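Local coordinates for protein polyhedrin (Uranotaenia sapphirina cypovirus, PDB 4ZQX) that forms the crystalline matrix of cypovirus polyhedra, the occlusion bodies that embed virus particles, and binds ATP in its crystals, at residues Asn147-Leu152 against Cys159-Tyr164. Residues are numbered along the deposited sequence; the frame is centred on the assembly and turned at random.
Sequences NKFVDL and CEKAWY. With ATP (adenosine-5'-triphosphate), chain B.
V150 and A162 pair through two backbone hydrogen bonds in an antiparallel β-hairpin whose short strand 150-152 forms one edge of the six-stranded sheet. V150 N reaches A162 O at 2.8 Å and nearly straight (176°), and A162 N returns to V150 O. The short strand axes are 137° apart, so the antiparallel pair is strongly twisted. One step on, D151 faces K161 as a non-hydrogen-bonded pair. On that face the two side chains lie side by side, and a bend at chi4 (-64°) brings K161 NZ to D151 OD1, a 2.8 Å salt bridge in which NZ meets OD1 from above the carboxylate plane. K161 also makes a cation-pi contact with W112, whose ring meets that of F149 edge-to-face. F149 in turn crosses W163 at about a right angle, its CD1 resting on W163 CB. The opposite face carries V150, L152, E160 and A162; L152 CD1 sits 3.9 Å from A162 CB. L152 and Y164 reach toward each other tip to tip, CD1 against OH; that hydroxyl is hydrogen-bonded to Y105 OH. E160, extended, lays OE2 against L152 CD1 (3.7 Å), while its OE1 accepts a hydrogen bond from T228 N. ATP lies beside the loop joining the strands: a water accepts from E160 N and lies 2.7 Å from both L152 O and ATP O2G.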
# COMPACT_ATOMS: atom_id res chain seq x y z
N ASN A 147 -4.48 24.56 16.39
CA ASN A 147 -4.29 24.78 17.83
C ASN A 147 -5.16 23.90 18.74
O ASN A 147 -5.10 24.01 19.96
CB ASN A 147 -4.44 26.27 18.18
CG ASN A 147 -3.22 27.05 17.79
OD1 ASN A 147 -2.20 27.03 18.49
ND2 ASN A 147 -3.29 27.70 16.65
N LYS A 148 -5.94 23.00 18.13
CA LYS A 148 -6.69 22.01 18.89
C LYS A 148 -5.82 20.77 19.19
O LYS A 148 -6.25 19.90 19.95
CB LYS A 148 -7.99 21.65 18.17
CG LYS A 148 -8.99 22.79 18.16
CD LYS A 148 -10.24 22.49 17.36
CE LYS A 148 -11.27 23.60 17.58
NZ LYS A 148 -12.40 23.51 16.63
N PHE A 149 -4.62 20.70 18.62
CA PHE A 149 -3.63 19.71 19.09
C PHE A 149 -3.24 20.04 20.53
O PHE A 149 -3.16 21.20 20.91
CB PHE A 149 -2.36 19.70 18.22
CG PHE A 149 -2.52 18.98 16.90
CD1 PHE A 149 -2.70 17.60 16.87
CD2 PHE A 149 -2.43 19.67 15.71
CE1 PHE A 149 -2.84 16.94 15.66
CE2 PHE A 149 -2.56 19.02 14.51
CZ PHE A 149 -2.76 17.64 14.48
N VAL A 150 -2.96 18.99 21.31
CA VAL A 150 -2.59 19.11 22.70
C VAL A 150 -1.07 18.90 22.80
O VAL A 150 -0.56 17.91 22.31
CB VAL A 150 -3.33 18.03 23.53
CG1 VAL A 150 -2.88 18.05 24.99
CG2 VAL A 150 -4.84 18.20 23.42
N ASP A 151 -0.35 19.81 23.44
CA ASP A 151 1.11 19.70 23.55
C ASP A 151 1.47 18.69 24.62
O ASP A 151 0.83 18.69 25.69
CB ASP A 151 1.77 21.04 23.91
CG ASP A 151 1.54 22.12 22.87
OD1 ASP A 151 1.13 21.81 21.73
OD2 ASP A 151 1.77 23.30 23.20
N LEU A 152 2.50 17.87 24.35
CA LEU A 152 3.00 16.88 25.30
C LEU A 152 4.51 16.90 25.33
O LEU A 152 5.13 17.30 24.35
CB LEU A 152 2.53 15.47 24.93
CG LEU A 152 1.04 15.16 25.08
CD1 LEU A 152 0.76 13.73 24.65
CD2 LEU A 152 0.55 15.39 26.52
N CYS A 159 8.70 18.91 20.19
CA CYS A 159 8.10 18.48 18.93
C CYS A 159 7.08 17.36 19.00
O CYS A 159 6.92 16.64 18.01
CB CYS A 159 9.22 18.10 17.96
SG CYS A 159 10.17 16.60 18.39
N GLU A 160 6.37 17.20 20.12
CA GLU A 160 5.28 16.22 20.16
C GLU A 160 3.95 16.89 20.51
O GLU A 160 3.88 17.72 21.44
CB GLU A 160 5.54 15.08 21.14
CG GLU A 160 4.42 14.02 21.08
CD GLU A 160 4.55 12.91 22.10
OE1 GLU A 160 5.68 12.57 22.48
OE2 GLU A 160 3.51 12.37 22.52
N LYS A 161 2.91 16.52 19.77
CA LYS A 161 1.54 16.90 20.08
C LYS A 161 0.62 15.72 19.84
O LYS A 161 0.98 14.79 19.11
CB LYS A 161 1.07 18.07 19.21
CG LYS A 161 1.95 19.30 19.28
CD LYS A 161 1.31 20.47 18.52
CE LYS A 161 2.29 21.59 18.27
NZ LYS A 161 2.78 22.23 19.52
N ALA A 162 -0.57 15.78 20.42
CA ALA A 162 -1.54 14.71 20.27
C ALA A 162 -2.94 15.25 20.01
O ALA A 162 -3.22 16.42 20.23
CB ALA A 162 -1.55 13.85 21.52
N TRP A 163 -3.80 14.36 19.52
CA TRP A 163 -5.22 14.68 19.35
C TRP A 163 -6.06 13.47 19.79
O TRP A 163 -5.65 12.33 19.56
CB TRP A 163 -5.53 15.10 17.90
CG TRP A 163 -6.94 15.61 17.73
CD1 TRP A 163 -7.43 16.80 18.18
CD2 TRP A 163 -8.03 14.94 17.08
NE1 TRP A 163 -8.76 16.91 17.86
CE2 TRP A 163 -9.15 15.80 17.17
CE3 TRP A 163 -8.16 13.72 16.40
CZ2 TRP A 163 -10.40 15.46 16.64
CZ3 TRP A 163 -9.40 13.39 15.87
CH2 TRP A 163 -10.50 14.26 15.98
N TYR A 164 -7.21 13.72 20.41
CA TYR A 164 -8.04 12.65 20.98
C TYR A 164 -9.45 12.76 20.50
O TYR A 164 -9.95 13.86 20.31
CB TYR A 164 -8.04 12.71 22.51
CG TYR A 164 -6.67 12.62 23.09
CD1 TYR A 164 -6.08 11.38 23.34
CD2 TYR A 164 -5.93 13.76 23.35
CE1 TYR A 164 -4.81 11.30 23.85
CE2 TYR A 164 -4.66 13.68 23.85
CZ TYR A 164 -4.10 12.44 24.10
OH TYR A 164 -2.81 12.36 24.59
PG ATP B . 9.65 19.48 25.16
O1G ATP B . 9.18 20.80 25.73
O2G ATP B . 8.71 18.82 24.18
O3G ATP B . 11.09 19.51 24.69
PB ATP B . 9.84 18.71 27.93
O1B ATP B . 10.28 17.38 28.51
O2B ATP B . 10.71 19.93 28.09
O3B ATP B . 9.54 18.42 26.37
PA ATP B . 7.70 20.31 29.13
O1A ATP B . 7.74 20.16 30.64
O2A ATP B . 8.29 21.55 28.48
O3A ATP B . 8.34 18.96 28.49
O5' ATP B . 6.14 20.20 28.69
C5' ATP B . 5.75 20.28 27.32
C4' ATP B . 4.24 20.46 27.28
O4' ATP B . 3.59 19.29 27.79
C3' ATP B . 3.77 21.61 28.16
O3' ATP B . 2.83 22.40 27.42
C2' ATP B . 3.07 20.96 29.34
O2' ATP B . 1.99 21.72 29.90
C1' ATP B . 2.59 19.65 28.73
N9 ATP B . 2.40 18.65 29.81
C8 ATP B . 3.35 18.20 30.66
N7 ATP B . 2.83 17.29 31.53
C5 ATP B . 1.53 17.16 31.22
C6 ATP B . 0.41 16.37 31.74
N6 ATP B . 0.66 15.55 32.77
N1 ATP B . -0.81 16.51 31.16
C2 ATP B . -1.00 17.35 30.12
N3 ATP B . -0.01 18.10 29.60
C4 ATP B . 1.25 18.05 30.09
O HOH W 1 6.49 18.77 22.56